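Long-range contacts in Lin2722 protein (Listeria innocua, PDB 3DS8), which is of unknown function but has an alpha/beta-hydrolase fold, which suggests a hydrolytic role: residues 18-22 with 226-232; 187-191 with 220-225. All coordinates share one frame; numbering follows the deposited sequence.

Interaction 1. Residues 18-22 with 226-232. With SO4 (sulfate ion), chain C.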
ATOM      1  N   SER A  18       3.557   2.991 -13.301  1.00 13.92           N
ATOM      2  CA  SER A  18       4.436   2.021 -12.678  1.00 14.42           C
ATOM      3  C   SER A  18       3.731   0.694 -12.303  1.00 13.80           C
ATOM      4  O   SER A  18       4.388  -0.344 -12.240  1.00 15.36           O
ATOM      5  CB  SER A  18       5.050   2.603 -11.422  1.00 15.17           C
ATOM      6  OG  SER A  18       6.012   3.636 -11.659  1.00 16.22           O
ATOM      7  N   LEU A  19       2.447   0.738 -11.949  1.00 13.02           N
ATOM      8  CA  LEU A  19       1.712  -0.482 -11.564  1.00 14.05           C
ATOM      9  C   LEU A  19       0.809  -0.975 -12.725  1.00 13.48           C
ATOM     10  O   LEU A  19      -0.187  -1.674 -12.512  1.00 13.97           O
ATOM     11  CB  LEU A  19       0.908  -0.287 -10.274  1.00 12.88           C
ATOM     12  CG  LEU A  19       1.719  -0.465  -8.992  1.00 14.75           C
ATOM     13  CD1 LEU A  19       2.837   0.621  -8.839  1.00 15.84           C
ATOM     14  CD2 LEU A  19       0.790  -0.503  -7.713  1.00 16.04           C
ATOM     15  N   ASP A  20       1.176  -0.641 -13.950  1.00 14.04           N
ATOM     16  CA  ASP A  20       0.389  -1.089 -15.111  1.00 14.43           C
ATOM     17  C   ASP A  20       0.372  -2.602 -15.311  1.00 13.53           C
ATOM     18  O   ASP A  20      -0.585  -3.120 -15.897  1.00 13.65           O
ATOM     19  CB  ASP A  20       0.834  -0.407 -16.402  1.00 15.04           C
ATOM     20  CG  ASP A  20       0.219   1.005 -16.585  1.00 19.01           C
ATOM     21  OD1 ASP A  20      -0.648   1.453 -15.787  1.00 24.35           O
ATOM     22  OD2 ASP A  20       0.594   1.655 -17.558  1.00 20.87           O
ATOM     23  N   LYS A  21       1.383  -3.339 -14.850  1.00 13.64           N
ATOM     24  CA  LYS A  21       1.308  -4.785 -15.069  1.00 14.02           C
ATOM     25  C   LYS A  21       0.120  -5.315 -14.269  1.00 14.12           C
ATOM     26  O   LYS A  21      -0.739  -6.057 -14.799  1.00 12.93           O
ATOM     27  CB  LYS A  21       2.583  -5.501 -14.727  1.00 14.25           C
ATOM     28  CG  LYS A  21       2.551  -6.994 -15.064  1.00 12.77           C
ATOM     29  CD  LYS A  21       3.816  -7.701 -14.665  1.00 13.64           C
ATOM     30  CE  LYS A  21       3.817  -9.199 -15.033  1.00 14.31           C
ATOM     31  NZ  LYS A  21       5.062  -9.918 -14.604  1.00 16.41           N
HETATM   32  N   MSE A  22       0.101  -4.947 -13.002  1.00 14.32           N
HETATM   33  CA  MSE A  22      -1.015  -5.264 -12.113  1.00 16.41           C
HETATM   34  C   MSE A  22      -2.353  -4.770 -12.639  1.00 14.28           C
HETATM   35  O   MSE A  22      -3.329  -5.530 -12.731  1.00 13.55           O
HETATM   36  CB  MSE A  22      -0.784  -4.649 -10.736  1.00 16.55           C
HETATM   37  CG  MSE A  22      -1.885  -4.996  -9.800  1.00 18.92           C
HETATM   38 SE   MSE A  22      -1.420  -4.211  -8.077  1.00 31.88          SE
HETATM   39  CE  MSE A  22       0.060  -5.452  -7.579  1.00 18.78           C
ATOM     40  N   HIS A 226       6.468  -5.436  -7.174  1.00 14.63           N
ATOM     41  CA  HIS A 226       5.058  -5.169  -7.573  1.00 14.04           C
ATOM     42  C   HIS A 226       4.652  -5.780  -8.940  1.00 14.36           C
ATOM     43  O   HIS A 226       3.475  -5.673  -9.316  1.00 13.96           O
ATOM     44  CB  HIS A 226       4.815  -3.683  -7.600  1.00 15.49           C
ATOM     45  CG  HIS A 226       5.617  -2.970  -8.636  1.00 13.79           C
ATOM     46  ND1 HIS A 226       6.994  -3.009  -8.670  1.00 16.75           N
ATOM     47  CD2 HIS A 226       5.235  -2.187  -9.670  1.00 16.86           C
ATOM     48  CE1 HIS A 226       7.423  -2.307  -9.703  1.00 16.73           C
ATOM     49  NE2 HIS A 226       6.376  -1.808 -10.340  1.00 15.40           N
ATOM     50  N   GLU A 227       5.592  -6.446  -9.604  1.00 14.56           N
ATOM     51  CA  GLU A 227       5.353  -7.105 -10.892  1.00 14.81           C
ATOM     52  C   GLU A 227       5.469  -8.623 -10.861  1.00 15.15           C
ATOM     53  O   GLU A 227       5.268  -9.277 -11.878  1.00 14.62           O
ATOM     54  CB  GLU A 227       6.314  -6.599 -11.944  1.00 14.37           C
ATOM     55  CG  GLU A 227       6.067  -5.101 -12.235  1.00 17.24           C
ATOM     56  CD  GLU A 227       6.897  -4.538 -13.365  1.00 19.24           C
ATOM     57  OE1 GLU A 227       8.071  -4.942 -13.483  1.00 23.01           O
ATOM     58  OE2 GLU A 227       6.375  -3.669 -14.144  1.00 21.11           O
ATOM     59  N   THR A 228       5.800  -9.185  -9.715  1.00 14.58           N
ATOM     60  CA  THR A 228       6.003 -10.619  -9.669  1.00 15.31           C
ATOM     61  C   THR A 228       4.634 -11.282  -9.802  1.00 14.05           C
ATOM     62  O   THR A 228       3.597 -10.750  -9.318  1.00 14.00           O
ATOM     63  CB  THR A 228       6.703 -11.130  -8.416  1.00 14.85           C
ATOM     64  OG1 THR A 228       5.883 -10.909  -7.282  1.00 13.73           O
ATOM     65  CG2 THR A 228       8.086 -10.483  -8.215  1.00 16.97           C
ATOM     66  N   PRO A 229       4.604 -12.436 -10.451  1.00 15.82           N
ATOM     67  CA  PRO A 229       3.351 -13.149 -10.459  1.00 16.74           C
ATOM     68  C   PRO A 229       2.761 -13.345  -9.072  1.00 16.87           C
ATOM     69  O   PRO A 229       1.548 -13.203  -8.897  1.00 16.91           O
ATOM     70  CB  PRO A 229       3.742 -14.502 -11.060  1.00 17.60           C
ATOM     71  CG  PRO A 229       4.824 -14.175 -12.037  1.00 17.23           C
ATOM     72  CD  PRO A 229       5.608 -13.086 -11.305  1.00 16.81           C
ATOM     73  N   LYS A 230       3.584 -13.725  -8.100  1.00 17.15           N
ATOM     74  CA  LYS A 230       3.033 -13.950  -6.768  1.00 17.82           C
ATOM     75  C   LYS A 230       2.438 -12.673  -6.148  1.00 16.66           C
ATOM     76  O   LYS A 230       1.428 -12.751  -5.427  1.00 17.26           O
ATOM     77  CB  LYS A 230       4.091 -14.496  -5.824  1.00 18.82           C
ATOM     78  CG  LYS A 230       3.596 -14.712  -4.409  1.00 21.58           C
ATOM     79  CD  LYS A 230       2.375 -15.725  -4.335  1.00 25.20           C
ATOM     80  CE  LYS A 230       2.091 -16.178  -2.876  1.00 27.03           C
ATOM     81  NZ  LYS A 230       0.926 -17.168  -2.811  1.00 27.96           N
ATOM     82  N   SER A 231       3.128 -11.540  -6.304  1.00 16.15           N
ATOM     83  CA  SER A 231       2.611 -10.264  -5.825  1.00 15.44           C
ATOM     84  C   SER A 231       1.249  -9.960  -6.411  1.00 15.09           C
ATOM     85  O   SER A 231       0.306  -9.599  -5.706  1.00 14.13           O
ATOM     86  CB  SER A 231       3.561  -9.072  -6.097  1.00 15.24           C
ATOM     87  OG  SER A 231       4.628  -9.124  -5.181  1.00 14.24           O
ATOM     88  N   ILE A 232       1.145 -10.126  -7.706  1.00 14.07           N
ATOM     89  CA  ILE A 232      -0.123  -9.815  -8.383  1.00 14.62           C
ATOM     90  C   ILE A 232      -1.238 -10.795  -7.986  1.00 14.00           C
ATOM     91  O   ILE A 232      -2.400 -10.380  -7.706  1.00 13.31           O
ATOM     92  CB  ILE A 232       0.069  -9.727  -9.907  1.00 14.89           C
ATOM     93  CG1 ILE A 232       0.999  -8.533 -10.195  1.00 17.03           C
ATOM     94  CG2 ILE A 232      -1.310  -9.536 -10.576  1.00 15.49           C
ATOM     95  CD1 ILE A 232       1.539  -8.470 -11.636  1.00 16.66           C
TER
HETATM   96  S   SO4 C 256       8.245   1.928  -9.173  1.00 32.47           S
HETATM   97  O1  SO4 C 256       7.011   1.779  -8.649  1.00 12.41           O
HETATM   98  O2  SO4 C 256       9.142   0.752  -8.949  1.00 33.26           O
HETATM   99  O3  SO4 C 256       8.154   2.102 -10.637  1.00 33.63           O
HETATM  100  O4  SO4 C 256       8.929   3.108  -8.561  1.00 36.65           O
HETATM  101  O   HOH W   1       3.921  -2.707 -13.516  1.00 13.04           O
HETATM  102  O   HOH W   2       2.413  -3.894 -11.427  1.00 11.84           O
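K21 leaves its helix with CG anti to the backbone N (chi1 -175°) and stays extended to its end, which carries NZ across to E227, while H226, swung between its own N and carbonyl carbon (chi1 65°), brings its ring up to S18 and L19. The contact belongs to an alpha/beta-hydrolase fold and joins the start of helix 20-30 to the turn that leads into helix 229-240. K21 NZ donates to E227 O at 2.8 Å, in the carbonyl plane, with a C=O...N angle of 160°. On its way the lysine chain crosses I232 at about a right angle, its CD resting 3.9 Å from I232 CD1. Nearer the sheet, M22, a selenomethionine, brings its CE within 4.1 Å of I232 CG1; L8 and V99 of the central sheet also touch this side chain. The imidazole of H226 is met from several sides. S18 O lies at its edge, where NE2 makes only a weak, bent bond of 3.1 Å, L19 CD1 comes within 3.8 Å of H226 CD2, CG of E227 covers the centre of one face, and the ring also stacks with H101. S18 OG, meanwhile, binds a sulfate oxygen, O3, and the same ion accepts from G11 N. Two waters bridge the segments. One receives a bond from K21 N and donates to both S18 O and the carboxylate of E227; the other accepts from M22 N and donates to H226 O, 3.0 Å from each.

Interaction 2. Residues 187-191 with 220-225. With SO4 (sulfate ion), chain B.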
ATOM      1  N   THR A 187      16.941  -9.478   2.703  1.00 15.87           N
ATOM      2  CA  THR A 187      16.720  -8.164   2.112  1.00 14.75           C
ATOM      3  C   THR A 187      16.082  -8.400   0.762  1.00 15.30           C
ATOM      4  O   THR A 187      16.267  -9.457   0.178  1.00 15.32           O
ATOM      5  CB  THR A 187      18.020  -7.382   1.956  1.00 16.13           C
ATOM      6  OG1 THR A 187      17.781  -6.105   1.319  1.00 16.46           O
ATOM      7  CG2 THR A 187      19.015  -8.172   1.173  1.00 14.64           C
ATOM      8  N   ASP A 188      15.334  -7.427   0.270  1.00 14.99           N
ATOM      9  CA  ASP A 188      14.923  -7.442  -1.139  1.00 15.06           C
ATOM     10  C   ASP A 188      15.912  -6.790  -2.100  1.00 14.35           C
ATOM     11  O   ASP A 188      15.622  -6.652  -3.288  1.00 14.65           O
ATOM     12  CB  ASP A 188      13.503  -6.888  -1.309  1.00 15.68           C
ATOM     13  CG  ASP A 188      13.394  -5.381  -1.157  1.00 16.78           C
ATOM     14  OD1 ASP A 188      14.432  -4.662  -1.083  1.00 16.83           O
ATOM     15  OD2 ASP A 188      12.214  -4.916  -1.114  1.00 18.05           O
ATOM     16  N   GLY A 189      17.095  -6.413  -1.592  1.00 14.07           N
ATOM     17  CA  GLY A 189      18.127  -5.787  -2.353  1.00 14.60           C
ATOM     18  C   GLY A 189      18.267  -4.322  -1.927  1.00 15.07           C
ATOM     19  O   GLY A 189      19.336  -3.714  -2.067  1.00 16.28           O
ATOM     20  N   ILE A 190      17.179  -3.755  -1.402  1.00 14.87           N
ATOM     21  CA  ILE A 190      17.130  -2.355  -0.975  1.00 15.46           C
ATOM     22  C   ILE A 190      16.609  -2.251   0.464  1.00 15.92           C
ATOM     23  O   ILE A 190      17.227  -1.576   1.314  1.00 16.48           O
ATOM     24  CB  ILE A 190      16.248  -1.515  -1.899  1.00 16.08           C
ATOM     25  CG1 ILE A 190      16.897  -1.409  -3.296  1.00 18.24           C
ATOM     26  CG2 ILE A 190      16.055  -0.069  -1.338  1.00 16.27           C
ATOM     27  CD1 ILE A 190      18.104  -0.482  -3.323  1.00 22.02           C
ATOM     28  N   VAL A 191      15.519  -2.957   0.716  1.00 15.46           N
ATOM     29  CA  VAL A 191      14.821  -2.949   2.004  1.00 15.51           C
ATOM     30  C   VAL A 191      15.042  -4.278   2.761  1.00 15.68           C
ATOM     31  O   VAL A 191      14.714  -5.351   2.243  1.00 14.91           O
ATOM     32  CB  VAL A 191      13.292  -2.725   1.787  1.00 14.83           C
ATOM     33  CG1 VAL A 191      12.480  -2.728   3.164  1.00 14.67           C
ATOM     34  CG2 VAL A 191      13.004  -1.430   0.962  1.00 15.74           C
ATOM     35  N   ALA A 220      12.617 -11.782  -6.319  1.00 19.83           N
ATOM     36  CA  ALA A 220      11.878 -10.952  -5.388  1.00 19.43           C
ATOM     37  C   ALA A 220      12.552  -9.612  -5.160  1.00 18.47           C
ATOM     38  O   ALA A 220      12.391  -9.012  -4.095  1.00 19.16           O
ATOM     39  CB  ALA A 220      11.699 -11.695  -4.056  1.00 18.62           C
ATOM     40  N   VAL A 221      13.322  -9.152  -6.133  1.00 17.77           N
ATOM     41  CA  VAL A 221      14.081  -7.911  -5.950  1.00 17.91           C
ATOM     42  C   VAL A 221      13.177  -6.701  -5.866  1.00 16.46           C
ATOM     43  O   VAL A 221      12.127  -6.647  -6.487  1.00 16.42           O
ATOM     44  CB  VAL A 221      15.124  -7.704  -7.039  1.00 18.54           C
ATOM     45  CG1 VAL A 221      16.220  -8.744  -6.894  1.00 22.57           C
ATOM     46  CG2 VAL A 221      14.503  -7.718  -8.420  1.00 19.50           C
ATOM     47  N   HIS A 222      13.612  -5.727  -5.081  1.00 16.54           N
ATOM     48  CA  HIS A 222      12.829  -4.552  -4.717  1.00 15.81           C
ATOM     49  C   HIS A 222      12.167  -3.869  -5.911  1.00 16.07           C
ATOM     50  O   HIS A 222      10.974  -3.591  -5.871  1.00 16.40           O
ATOM     51  CB  HIS A 222      13.723  -3.515  -4.006  1.00 16.11           C
ATOM     52  CG  HIS A 222      12.955  -2.386  -3.419  1.00 16.56           C
ATOM     53  ND1 HIS A 222      12.064  -2.561  -2.373  1.00 16.44           N
ATOM     54  CD2 HIS A 222      12.936  -1.066  -3.724  1.00 18.08           C
ATOM     55  CE1 HIS A 222      11.521  -1.393  -2.076  1.00 18.01           C
ATOM     56  NE2 HIS A 222      12.023  -0.473  -2.884  1.00 18.69           N
ATOM     57  N   GLN A 223      12.957  -3.612  -6.943  1.00 15.66           N
ATOM     58  CA  GLN A 223      12.597  -2.729  -8.040  1.00 17.54           C
ATOM     59  C   GLN A 223      11.357  -3.233  -8.825  1.00 16.77           C
ATOM     60  O   GLN A 223      10.585  -2.420  -9.366  1.00 17.54           O
ATOM     61  CB  GLN A 223      13.799  -2.578  -8.986  1.00 19.25           C
ATOM     62  CG  GLN A 223      14.930  -1.742  -8.413  1.00 24.00           C
ATOM     63  CD  GLN A 223      15.957  -2.459  -7.473  1.00 27.47           C
ATOM     64  OE1 GLN A 223      15.791  -3.611  -7.056  1.00 21.57           O
ATOM     65  NE2 GLN A 223      17.061  -1.724  -7.167  1.00 28.36           N
ATOM     66  N   THR A 224      11.189  -4.549  -8.864  1.00 15.49           N
ATOM     67  CA  THR A 224      10.119  -5.183  -9.625  1.00 16.20           C
ATOM     68  C   THR A 224       9.164  -6.037  -8.772  1.00 14.61           C
ATOM     69  O   THR A 224       8.394  -6.877  -9.286  1.00 14.79           O
ATOM     70  CB  THR A 224      10.728  -5.983 -10.791  1.00 16.51           C
ATOM     71  OG1 THR A 224      11.735  -6.899 -10.333  1.00 17.35           O
ATOM     72  CG2 THR A 224      11.363  -4.995 -11.784  1.00 17.84           C
ATOM     73  N   LEU A 225       9.213  -5.869  -7.458  1.00 14.07           N
ATOM     74  CA  LEU A 225       8.444  -6.739  -6.571  1.00 14.34           C
ATOM     75  C   LEU A 225       6.907  -6.625  -6.793  1.00 15.02           C
ATOM     76  O   LEU A 225       6.160  -7.575  -6.613  1.00 15.13           O
ATOM     77  CB  LEU A 225       8.804  -6.457  -5.097  1.00 14.47           C
ATOM     78  CG  LEU A 225       8.208  -7.409  -4.056  1.00 14.13           C
ATOM     79  CD1 LEU A 225       8.667  -8.849  -4.258  1.00 14.59           C
ATOM     80  CD2 LEU A 225       8.555  -6.869  -2.615  1.00 15.10           C
TER
HETATM   81  S   SO4 B 255      11.262   3.433  -2.224  1.00 23.64           S
HETATM   82  O1  SO4 B 255      11.077   2.890  -0.859  1.00 23.03           O
HETATM   83  O2  SO4 B 255      11.847   2.439  -3.104  1.00 25.94           O
HETATM   84  O3  SO4 B 255       9.974   3.814  -2.815  1.00 15.87           O
HETATM   85  O4  SO4 B 255      12.175   4.610  -2.117  1.00 24.36           O
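D188 and H222 form the tight part of this contact between two loops that follow neighbouring sheet strands, 173-180 and 209-216, of the alpha/beta-hydrolase fold. H222 ND1 donates to D188 OD2 at 2.7 Å, the carboxylate oxygen lying near the ring plane and being approached on its syn side but 34° out of the carboxylate plane; the planes of the two groups are 50° apart. The backbone adds a second bond, from H222 N to D188 O (2.8 Å). D188 OD1 is held in turn by its own loop: it accepts from I190 N, in an Asx turn, and from V191 N at 2.7 Å, which fixes the rotation of the carboxylate. V191, itself buried against P133 and L137, packs CG2 3.4 Å from H222 CE1. The outer side is looser. I190 lays CB over one face of the imidazole in a CH-pi contact, 4.1 Å from the ring centroid, and its CG1 merely brushes Q223 NE2; both residues are exposed. At the far edge of the ring, NE2 donates to sulfate O2 at 2.9 Å. With S102 OG also close to NE2, the arrangement is consistent with a charge relay in which D188 orients and polarises H222 toward a serine nucleophile.

Overall arrangement
Interaction 2 is nested along the chain within the loop closed by interaction 1, and the two adjoin where S231 OG meets L225 O at 2.6 Å, a probable hydrogen bond. Segment 226-232 continues directly from 220-225, so the turn carrying H222 leads through 226-228 into helix 229-240, which interaction 1 sets against helix 20-30. Both contacts are partly buried. Interaction 1 joins helix starts near the central sheet, with a buried apolar floor, an exposed lysine at its outer side and bridging waters; interaction 2 joins two loops without regular structure, chiefly through two direct bonds between D188 and H222, one of them backbone to backbone. Each includes a sulfate, probably from the crystallisation liquor.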